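Local atomic coordinates of probable TonB-dependent siderophore receptor PiuA (Acinetobacter baumannii, PDB entry 5FP1), a protein that probably binds iron-chelating siderophores at the outer membrane in the initial step of TonB-dependent iron uptake. Residues Gly122-Ser125 / Gly131-Gly134; Pro41-Val46 / Phe86-Ser91; Ile207-Gly210 / Arg216-Leu219; Asn30-Ala35 / Ser420-Asp425. One frame throughout, in Å; residues are numbered along the deposited sequence.

Contact 1. Residues Gly122-Ser125 / Gly131-Gly134; sequences GSAS and GSVG
Ser123 reaches across to the chain that runs back past it and gives its hydroxyl proton to a main-chain oxygen: Ser123 OG lies 2.8 Å from Val133 O, in the plane of that carbonyl. With chi1 at -58° the hydroxyl sits beside its own backbone N, turned to the other segment, and the same OG is also hydrogen-bonded to Thr522 of the barrel wall. Two backbone bonds flank this one. Ala124 N donates to Ser132 O at 2.9 Å and Gly122 N to Gly134 O at 2.8 Å. Ser132 is the side chain that points at its partner. Its CB rests against Ala124 CB at 3.9 Å. One water bridges the two residues, 2.7 Å from Ser132 OG and 3.2 Å from Ala124 O. Ser125 OG lies 2.8 Å from Gly131 O and is hydrogen-bonded to Gly129 O and to Ala492 N, which ties this connection to barrel strand 482-493. The side chain of Val133 points away from segment 122-125, and its carbonyl makes the contact. Gly122 and Gly131 both have backbone angles that call for glycine. The two segments run nearly antiparallel, 167° apart, and are joined through the short helix 125-128, whose N-cap position is Ala124. This is a buried, glycine- and serine-rich connection between strands 114-121 and 135-141 in the plug domain of a TonB-dependent receptor, held against the barrel wall.

Contact 2. Residues Pro41-Val46 / Phe86-Ser91; sequences PKSVSV and FIRGYS
A tight type I' beta turn of the plug domain, running from Ile87 to Tyr90 between the short strands 85-87 and 90-91, sends Arg88 toward Ser43 of the plug strand 43-47. That turn is closed by paired backbone bonds, Ile87 N to Tyr90 O at 2.9 Å and Tyr90 N to Ile87 O at 3.0 Å. Arg88 occupies its first corner and Gly89, with backbone angles that call for glycine, its second. From this corner the Arg88 side chain runs out straight from CG to NE and covers a long distance, since the nearest CA atoms, those of Ser43 and Arg88, are 11.2 Å apart. Its guanidinium meets Ser43 edge-on: Ser43 OG lies near the guanidinium plane, 3.2 Å from Arg88 NH2, and Ser43 CB is 3.5 Å from the same nitrogen. The stronger polar partners of both residues come from the barrel. Arg88 NH2 forms salt bridges with Glu571 and Glu524, NH1 is hydrogen-bonded to Thr545, and Ser43 OG is hydrogen-bonded to Glu524. Glu524 therefore holds serine and arginine at once, and the two carboxylates probably stabilise the positive charge of this largely buried guanidinium. Only 59 Å² of surface is buried between the segments themselves. The arrangement is part of the polar interface, with salt bridges and hydrogen bonds, between the plug of a TonB-dependent receptor and the barrel around it.

Contact 3. Residues Ile207-Gly210 / Arg216-Leu219; sequences ITFG and RATL
Ile207-Gly210 and Arg216-Leu219 pair at the turn end of a beta hairpin in the transmembrane barrel, their strand directions 170° apart. The tight part is the backbone. Ile207 and Leu219 exchange two hydrogen bonds, each 2.9 Å from N of one to O of the other. Phe209 and Ala217 exchange another two, Phe209 N to Ala217 O at 2.8 Å and Ala217 N to Phe209 O at 3.1 Å. Between them Thr208 and Thr218 form a non-hydrogen-bonded pair, their side chains alongside each other on the side that meets loop residues Val143 and Ala144.

The opposite face is looser. Ile207, Phe209, Ala217 and Leu219 line it on or near the protein surface: Ile207 CG2 is 4.1 Å from Leu219 CB, and Leu219 CD1 comes to the rim of the Phe209 ring, 4.2 Å from CE1. Arg216 lays CG 3.3 Å from Gly210 O, and its guanidinium then leads away from segment 207-210, to a hydrogen bond with Thr213 O and salt bridges with Asp279 and Glu277. On the threonine side, chi1 of -164° in Thr208 and -57° in Thr218 turns the two hydroxyls toward each other over this face, bringing Thr208 OG1 within 2.7 Å of Thr218 OG1.

Contact 4. Residues Asn30-Ala35 / Ser420-Asp425; sequences NSKFVA and SVYLLD
Lys32 leaves its backbone with CG beside the N (chi1 -70°) and then stays extended to the ammonium, which carries it past Leu424 to Tyr422. The tyrosine comes to meet it through chi1 of 66°, a setting that places CG between its own N and carbonyl carbon and turns the ring toward the lysine. The two side chains cross at about a right angle. Lys32 NZ stands over the ring face, 4.8 Å from the centroid of Tyr422 and 22° off the ring normal, a cation-pi contact, while Lys32 CE lies 3.9 Å from Tyr422 OH. Both polar ends have firmer partners: NZ is hydrogen-bonded to the carbonyl of Met127, and the phenol to Asn350. Nearer the backbone, one methyl of Leu424 does the touching. Its CD1 is 3.8 Å from Lys32 CB and 3.6 Å from Lys32 O, so it packs along the first carbons of the lysine chain while the tyrosine receives the other end.

The lysine starts from a turn. Asn30 to Phe33 is a type I beta turn, closed by Phe33 N to Asn30 O at 3.0 Å, and Asn30 OD1 accepts from Lys32 N at 2.9 Å in an Asx turn.

Segment 30-35, leading toward plug strand 43-47, thus lies against the inward side of barrel strand 405-428. Strands 346-368 and 433-450 flank that strand and add Asn350 and Arg440 to the lysine's surroundings, and on the plug side Phe33 touches Thr120 of strand 114-121.

Contacts 1 and 2 belong to the plug and touch directly, their centres 8 Å apart: Lys42 NZ lies 2.7 Å from Ser123 O, a probable hydrogen bond, and Val133 CG1 packs 3.6 Å from Tyr90 CG. Contact 4 joins segment 30-35, which precedes strand 43-47, to the barrel, and meets contact 2 where Val44 CG2 lies 3.6 Å from Phe33 CZ. Contact 3 stands apart as pure barrel wall, with its centre about 32 Å from those of contacts 1 and 2 and about 23 Å from that of contact 4. A bound C8E detergent molecule touches Leu423 on strand 405-428, the strand whose Tyr422 and Leu424 meet Lys32.

Contact 1. Residues Gly122-Ser125 / Gly131-Gly134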
loop_
_atom_site.group_PDB
_atom_site.type_symbol
_atom_site.label_atom_id
_atom_site.label_comp_id
_atom_site.label_asym_id
_atom_site.label_seq_id
_atom_site.Cartn_x
_atom_site.Cartn_y
_atom_site.Cartn_z
ATOM N N GLY A 122 -6.872 -10.619 5.370
ATOM C CA GLY A 122 -6.968 -11.327 6.629
ATOM C C GLY A 122 -5.691 -11.266 7.456
ATOM O O GLY A 122 -4.584 -11.128 6.929
ATOM N N SER A 123 -5.859 -11.420 8.756
ATOM C CA SER A 123 -4.772 -11.387 9.725
ATOM C C SER A 123 -3.670 -12.336 9.350
ATOM O O SER A 123 -3.919 -13.499 9.019
ATOM C CB SER A 123 -5.325 -11.718 11.108
ATOM O OG SER A 123 -6.350 -10.794 11.453
ATOM N N ALA A 124 -2.432 -11.848 9.352
ATOM C CA ALA A 124 -1.346 -12.672 8.840
ATOM C C ALA A 124 -0.001 -12.571 9.528
ATOM O O ALA A 124 1.038 -12.706 8.871
ATOM C CB ALA A 124 -1.195 -12.381 7.350
ATOM N N SER A 125 0.023 -12.364 10.836
ATOM C CA SER A 125 1.296 -12.238 11.526
ATOM C C SER A 125 2.133 -13.505 11.472
ATOM O O SER A 125 3.348 -13.407 11.529
ATOM C CB SER A 125 1.139 -11.771 12.983
ATOM O OG SER A 125 0.656 -10.442 13.051
ATOM N N GLY A 131 2.215 -6.582 12.808
ATOM C CA GLY A 131 1.324 -5.959 11.869
ATOM C C GLY A 131 0.491 -6.989 11.127
ATOM O O GLY A 131 0.101 -8.019 11.690
ATOM N N SER A 132 0.236 -6.736 9.853
ATOM C CA SER A 132 -0.632 -7.613 9.072
ATOM C C SER A 132 -1.995 -7.864 9.787
ATOM O O SER A 132 -2.472 -9.000 9.865
ATOM C CB SER A 132 0.072 -8.929 8.746
ATOM O OG SER A 132 1.098 -8.680 7.773
ATOM N N VAL A 133 -2.588 -6.792 10.303
ATOM C CA VAL A 133 -3.844 -6.882 11.053
ATOM C C VAL A 133 -5.012 -7.314 10.158
ATOM O O VAL A 133 -5.710 -8.289 10.442
ATOM C CB VAL A 133 -4.164 -5.542 11.722
ATOM C CG1 VAL A 133 -5.552 -5.559 12.360
ATOM C CG2 VAL A 133 -3.097 -5.212 12.755
ATOM N N GLY A 134 -5.223 -6.585 9.067
ATOM C CA GLY A 134 -6.287 -6.908 8.138
ATOM C C GLY A 134 -5.808 -7.555 6.863
ATOM O O GLY A 134 -6.610 -7.950 6.035
HETATM O O HOH W 1 1.959 -10.836 6.449
#

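Contact 2. Residues Pro41-Val46 / Phe86-Ser91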
loop_
_atom_site.group_PDB
_atom_site.type_symbol
_atom_site.label_atom_id
_atom_site.label_comp_id
_atom_site.label_asym_id
_atom_site.label_seq_id
_atom_site.Cartn_x
_atom_site.Cartn_y
_atom_site.Cartn_z
ATOM N N PRO A 41 -6.008 -21.916 2.527
ATOM C CA PRO A 41 -7.203 -21.524 3.269
ATOM C C PRO A 41 -7.130 -20.067 3.768
ATOM O O PRO A 41 -7.224 -19.794 4.969
ATOM C CB PRO A 41 -7.230 -22.529 4.421
ATOM C CG PRO A 41 -5.768 -22.798 4.678
ATOM C CD PRO A 41 -5.104 -22.747 3.344
ATOM N N LYS A 42 -6.965 -19.153 2.821
ATOM C CA LYS A 42 -6.757 -17.742 3.111
ATOM C C LYS A 42 -7.064 -16.987 1.847
ATOM O O LYS A 42 -6.851 -17.501 0.753
ATOM C CB LYS A 42 -5.301 -17.514 3.518
ATOM C CG LYS A 42 -5.053 -16.234 4.307
ATOM C CD LYS A 42 -3.650 -16.220 4.895
ATOM C CE LYS A 42 -3.529 -15.136 5.946
ATOM N NZ LYS A 42 -4.144 -15.559 7.237
ATOM N N SER A 43 -7.578 -15.768 1.979
ATOM C CA SER A 43 -7.840 -14.942 0.800
ATOM C C SER A 43 -6.582 -14.253 0.332
ATOM O O SER A 43 -5.915 -13.545 1.097
ATOM C CB SER A 43 -8.898 -13.913 1.106
ATOM O OG SER A 43 -10.116 -14.540 1.484
ATOM N N VAL A 44 -6.268 -14.451 -0.934
ATOM C CA VAL A 44 -5.105 -13.807 -1.570
ATOM C C VAL A 44 -5.536 -13.379 -2.961
ATOM O O VAL A 44 -6.152 -14.179 -3.694
ATOM C CB VAL A 44 -3.931 -14.781 -1.722
ATOM C CG1 VAL A 44 -2.709 -14.083 -2.335
ATOM C CG2 VAL A 44 -3.559 -15.423 -0.414
ATOM N N SER A 45 -5.332 -12.100 -3.284
ATOM C CA SER A 45 -5.568 -11.587 -4.637
ATOM C C SER A 45 -4.223 -11.241 -5.266
ATOM O O SER A 45 -3.370 -10.607 -4.633
ATOM C CB SER A 45 -6.402 -10.317 -4.626
ATOM O OG SER A 45 -7.744 -10.573 -4.233
ATOM N N VAL A 46 -4.058 -11.580 -6.528
ATOM C CA VAL A 46 -2.833 -11.209 -7.247
ATOM C C VAL A 46 -3.154 -10.241 -8.367
ATOM O O VAL A 46 -3.996 -10.510 -9.225
ATOM C CB VAL A 46 -2.101 -12.442 -7.780
ATOM C CG1 VAL A 46 -0.826 -12.031 -8.520
ATOM C CG2 VAL A 46 -1.763 -13.382 -6.639
ATOM N N PHE A 86 -5.472 0.514 3.247
ATOM C CA PHE A 86 -6.289 -0.170 4.229
ATOM C C PHE A 86 -6.861 -1.460 3.625
ATOM O O PHE A 86 -7.379 -1.443 2.499
ATOM C CB PHE A 86 -7.414 0.770 4.692
ATOM C CG PHE A 86 -6.958 1.797 5.655
ATOM C CD1 PHE A 86 -6.176 2.873 5.233
ATOM C CD2 PHE A 86 -7.265 1.686 6.999
ATOM C CE1 PHE A 86 -5.735 3.828 6.138
ATOM C CE2 PHE A 86 -6.842 2.651 7.906
ATOM C CZ PHE A 86 -6.078 3.720 7.477
ATOM N N ILE A 87 -6.722 -2.559 4.355
ATOM C CA ILE A 87 -7.199 -3.855 3.927
ATOM C C ILE A 87 -8.167 -4.363 4.986
ATOM O O ILE A 87 -7.841 -4.429 6.194
ATOM C CB ILE A 87 -6.058 -4.856 3.726
ATOM C CG1 ILE A 87 -5.008 -4.284 2.764
ATOM C CG2 ILE A 87 -6.575 -6.159 3.158
ATOM C CD1 ILE A 87 -3.767 -5.156 2.685
ATOM N N ARG A 88 -9.374 -4.671 4.536
ATOM C CA ARG A 88 -10.479 -5.040 5.430
ATOM C C ARG A 88 -10.622 -4.094 6.628
ATOM O O ARG A 88 -10.918 -4.526 7.744
ATOM C CB ARG A 88 -10.318 -6.488 5.904
ATOM C CG ARG A 88 -10.466 -7.529 4.801
ATOM C CD ARG A 88 -10.417 -8.951 5.384
ATOM N NE ARG A 88 -10.601 -9.966 4.345
ATOM C CZ ARG A 88 -10.572 -11.278 4.553
ATOM N NH1 ARG A 88 -10.350 -11.766 5.758
ATOM N NH2 ARG A 88 -10.725 -12.100 3.539
ATOM N N GLY A 89 -10.441 -2.793 6.400
ATOM C CA GLY A 89 -10.627 -1.816 7.459
ATOM C C GLY A 89 -9.405 -1.457 8.290
ATOM O O GLY A 89 -9.487 -0.596 9.184
ATOM N N TYR A 90 -8.280 -2.133 8.044
ATOM C CA TYR A 90 -7.100 -1.976 8.895
ATOM C C TYR A 90 -5.869 -1.555 8.097
ATOM O O TYR A 90 -5.568 -2.112 7.028
ATOM C CB TYR A 90 -6.829 -3.260 9.706
ATOM C CG TYR A 90 -7.999 -3.584 10.645
ATOM C CD1 TYR A 90 -8.183 -2.871 11.819
ATOM C CD2 TYR A 90 -8.948 -4.542 10.314
ATOM C CE1 TYR A 90 -9.270 -3.108 12.652
ATOM C CE2 TYR A 90 -10.037 -4.786 11.139
ATOM C CZ TYR A 90 -10.180 -4.091 12.319
ATOM O OH TYR A 90 -11.283 -4.294 13.139
ATOM N N SER A 91 -5.159 -0.561 8.621
ATOM C CA SER A 91 -3.981 -0.028 7.930
ATOM C C SER A 91 -2.921 -1.085 7.696
ATOM O O SER A 91 -2.546 -1.850 8.608
ATOM C CB SER A 91 -3.361 1.124 8.727
ATOM O OG SER A 91 -2.105 1.429 8.185
#

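Contact 3. Residues Ile207-Gly210 / Arg216-Leu219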
loop_
_atom_site.group_PDB
_atom_site.type_symbol
_atom_site.label_atom_id
_atom_site.label_comp_id
_atom_site.label_asym_id
_atom_site.label_seq_id
_atom_site.Cartn_x
_atom_site.Cartn_y
_atom_site.Cartn_z
ATOM N N ILE A 207 21.751 -9.659 -11.212
ATOM C CA ILE A 207 22.437 -10.771 -11.854
ATOM C C ILE A 207 22.266 -12.022 -11.040
ATOM O O ILE A 207 22.252 -11.973 -9.816
ATOM C CB ILE A 207 23.932 -10.422 -12.088
ATOM C CG1 ILE A 207 24.656 -11.568 -12.823
ATOM C CG2 ILE A 207 24.642 -10.085 -10.800
ATOM C CD1 ILE A 207 26.051 -11.154 -13.259
ATOM N N THR A 208 22.050 -13.131 -11.733
ATOM C CA THR A 208 21.828 -14.417 -11.078
ATOM C C THR A 208 22.822 -15.469 -11.623
ATOM O O THR A 208 23.239 -15.395 -12.783
ATOM C CB THR A 208 20.356 -14.865 -11.212
ATOM O OG1 THR A 208 20.065 -15.910 -10.276
ATOM C CG2 THR A 208 20.013 -15.332 -12.590
ATOM N N PHE A 209 23.220 -16.383 -10.739
ATOM C CA PHE A 209 24.244 -17.392 -10.996
ATOM C C PHE A 209 23.683 -18.769 -10.629
ATOM O O PHE A 209 22.912 -18.887 -9.664
ATOM C CB PHE A 209 25.460 -17.137 -10.130
ATOM C CG PHE A 209 26.044 -15.754 -10.258
ATOM C CD1 PHE A 209 25.581 -14.710 -9.470
ATOM C CD2 PHE A 209 27.097 -15.508 -11.134
ATOM C CE1 PHE A 209 26.130 -13.448 -9.569
ATOM C CE2 PHE A 209 27.656 -14.247 -11.238
ATOM C CZ PHE A 209 27.177 -13.215 -10.450
ATOM N N GLY A 210 24.068 -19.808 -11.374
ATOM C CA GLY A 210 23.675 -21.185 -11.009
ATOM C C GLY A 210 22.295 -21.577 -11.490
ATOM O O GLY A 210 21.683 -22.532 -10.982
ATOM N N ARG A 216 22.555 -21.579 -6.058
ATOM C CA ARG A 216 22.142 -20.392 -6.810
ATOM C C ARG A 216 22.404 -19.133 -5.993
ATOM O O ARG A 216 22.400 -19.161 -4.757
ATOM C CB ARG A 216 20.675 -20.489 -7.205
ATOM C CG ARG A 216 20.358 -21.697 -8.079
ATOM C CD ARG A 216 18.867 -21.904 -8.317
ATOM N NE ARG A 216 18.110 -22.144 -7.082
ATOM C CZ ARG A 216 17.963 -23.326 -6.492
ATOM N NH1 ARG A 216 18.540 -24.419 -6.992
ATOM N NH2 ARG A 216 17.247 -23.417 -5.376
ATOM N N ALA A 217 22.679 -18.032 -6.687
ATOM C CA ALA A 217 22.914 -16.767 -6.012
ATOM C C ALA A 217 22.333 -15.682 -6.897
ATOM O O ALA A 217 22.453 -15.753 -8.128
ATOM C CB ALA A 217 24.380 -16.538 -5.758
ATOM N N THR A 218 21.673 -14.699 -6.274
ATOM C CA THR A 218 21.072 -13.576 -7.009
ATOM C C THR A 218 21.437 -12.286 -6.271
ATOM O O THR A 218 21.267 -12.205 -5.051
ATOM C CB THR A 218 19.558 -13.753 -7.154
ATOM O OG1 THR A 218 19.276 -14.989 -7.816
ATOM C CG2 THR A 218 18.910 -12.629 -7.980
ATOM N N LEU A 219 22.045 -11.345 -7.006
ATOM C CA LEU A 219 22.404 -10.018 -6.507
ATOM C C LEU A 219 21.496 -9.014 -7.218
ATOM O O LEU A 219 21.379 -9.012 -8.450
ATOM C CB LEU A 219 23.853 -9.653 -6.847
ATOM C CG LEU A 219 24.935 -10.636 -6.434
ATOM C CD1 LEU A 219 26.291 -10.153 -6.918
ATOM C CD2 LEU A 219 24.949 -10.794 -4.932
#

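Contact 4. Residues Asn30-Ala35 / Ser420-Asp425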
loop_
_atom_site.group_PDB
_atom_site.type_symbol
_atom_site.label_atom_id
_atom_site.label_comp_id
_atom_site.label_asym_id
_atom_site.label_seq_id
_atom_site.Cartn_x
_atom_site.Cartn_y
_atom_site.Cartn_z
ATOM N N ASN A 30 5.540 -16.046 -3.263
ATOM C CA ASN A 30 6.017 -16.000 -1.898
ATOM C C ASN A 30 6.173 -17.432 -1.342
ATOM O O ASN A 30 5.197 -18.183 -1.239
ATOM C CB ASN A 30 5.008 -15.166 -1.085
ATOM C CG ASN A 30 5.371 -15.000 0.388
ATOM O OD1 ASN A 30 6.260 -15.650 0.915
ATOM N ND2 ASN A 30 4.641 -14.117 1.069
ATOM N N SER A 31 7.391 -17.815 -0.979
ATOM C CA SER A 31 7.647 -19.185 -0.529
ATOM C C SER A 31 7.039 -19.507 0.850
ATOM O O SER A 31 7.052 -20.666 1.303
ATOM C CB SER A 31 9.146 -19.496 -0.569
ATOM O OG SER A 31 9.821 -18.888 0.520
ATOM N N LYS A 32 6.489 -18.504 1.525
ATOM C CA LYS A 32 5.712 -18.763 2.743
ATOM C C LYS A 32 4.306 -19.326 2.492
ATOM O O LYS A 32 3.674 -19.835 3.424
ATOM C CB LYS A 32 5.639 -17.506 3.610
ATOM C CG LYS A 32 6.984 -17.199 4.221
ATOM C CD LYS A 32 6.926 -16.144 5.279
ATOM C CE LYS A 32 8.309 -15.847 5.814
ATOM N NZ LYS A 32 8.192 -14.622 6.629
ATOM N N PHE A 33 3.818 -19.208 1.261
ATOM C CA PHE A 33 2.598 -19.873 0.823
ATOM C C PHE A 33 3.054 -21.189 0.211
ATOM O O PHE A 33 3.452 -21.255 -0.934
ATOM C CB PHE A 33 1.838 -19.060 -0.222
ATOM C CG PHE A 33 1.015 -17.930 0.349
ATOM C CD1 PHE A 33 -0.035 -18.184 1.224
ATOM C CD2 PHE A 33 1.273 -16.621 -0.004
ATOM C CE1 PHE A 33 -0.796 -17.153 1.751
ATOM C CE2 PHE A 33 0.507 -15.573 0.504
ATOM C CZ PHE A 33 -0.527 -15.836 1.395
ATOM N N VAL A 34 3.016 -22.228 1.018
ATOM C CA VAL A 34 3.557 -23.517 0.638
ATOM C C VAL A 34 2.637 -24.339 -0.257
ATOM O O VAL A 34 3.063 -25.355 -0.825
ATOM C CB VAL A 34 3.910 -24.307 1.902
ATOM C CG1 VAL A 34 4.942 -23.532 2.711
ATOM C CG2 VAL A 34 2.665 -24.581 2.754
ATOM N N ALA A 35 1.386 -23.903 -0.387
ATOM C CA ALA A 35 0.403 -24.592 -1.230
ATOM C C ALA A 35 -0.063 -23.681 -2.345
ATOM O O ALA A 35 0.014 -22.468 -2.200
ATOM C CB ALA A 35 -0.785 -25.037 -0.379
ATOM N N SER A 420 12.876 -13.149 14.972
ATOM C CA SER A 420 11.771 -14.072 14.935
ATOM C C SER A 420 12.139 -15.435 14.432
ATOM O O SER A 420 13.125 -15.618 13.718
ATOM C CB SER A 420 10.657 -13.504 14.046
ATOM O OG SER A 420 11.153 -12.989 12.847
ATOM N N VAL A 421 11.303 -16.401 14.791
ATOM C CA VAL A 421 11.427 -17.772 14.346
ATOM C C VAL A 421 10.007 -18.246 14.032
ATOM O O VAL A 421 9.075 -17.878 14.743
ATOM C CB VAL A 421 11.993 -18.668 15.475
ATOM C CG1 VAL A 421 12.237 -20.088 14.970
ATOM C CG2 VAL A 421 13.258 -18.067 16.075
ATOM N N TYR A 422 9.836 -19.043 12.979
ATOM C CA TYR A 422 8.534 -19.529 12.617
ATOM C C TYR A 422 8.585 -20.935 11.997
ATOM O O TYR A 422 9.619 -21.404 11.523
ATOM C CB TYR A 422 7.867 -18.560 11.605
ATOM C CG TYR A 422 8.612 -18.535 10.308
ATOM C CD1 TYR A 422 9.723 -17.713 10.136
ATOM C CD2 TYR A 422 8.262 -19.386 9.274
ATOM C CE1 TYR A 422 10.453 -17.745 8.957
ATOM C CE2 TYR A 422 8.985 -19.422 8.107
ATOM C CZ TYR A 422 10.083 -18.606 7.956
ATOM O OH TYR A 422 10.771 -18.656 6.772
ATOM N N LEU A 423 7.428 -21.580 12.012
ATOM C CA LEU A 423 7.193 -22.826 11.288
ATOM C C LEU A 423 5.890 -22.700 10.531
ATOM O O LEU A 423 4.854 -22.335 11.122
ATOM C CB LEU A 423 7.005 -23.984 12.262
ATOM C CG LEU A 423 8.027 -24.373 13.323
ATOM C CD1 LEU A 423 9.407 -24.573 12.741
ATOM C CD2 LEU A 423 8.059 -23.367 14.454
ATOM N N LEU A 424 5.922 -23.028 9.250
ATOM C CA LEU A 424 4.726 -23.101 8.440
ATOM C C LEU A 424 4.722 -24.476 7.795
ATOM O O LEU A 424 5.737 -24.912 7.260
ATOM C CB LEU A 424 4.717 -22.036 7.338
ATOM C CG LEU A 424 4.640 -20.580 7.799
ATOM C CD1 LEU A 424 5.134 -19.669 6.689
ATOM C CD2 LEU A 424 3.229 -20.172 8.185
ATOM N N ASP A 425 3.590 -25.170 7.873
ATOM C CA ASP A 425 3.489 -26.533 7.329
ATOM C C ASP A 425 2.059 -26.780 6.871
ATOM O O ASP A 425 1.106 -26.575 7.630
ATOM C CB ASP A 425 3.910 -27.534 8.406
ATOM C CG ASP A 425 4.012 -28.989 7.900
ATOM O OD1 ASP A 425 4.010 -29.237 6.677
ATOM O OD2 ASP A 425 4.107 -29.890 8.770
#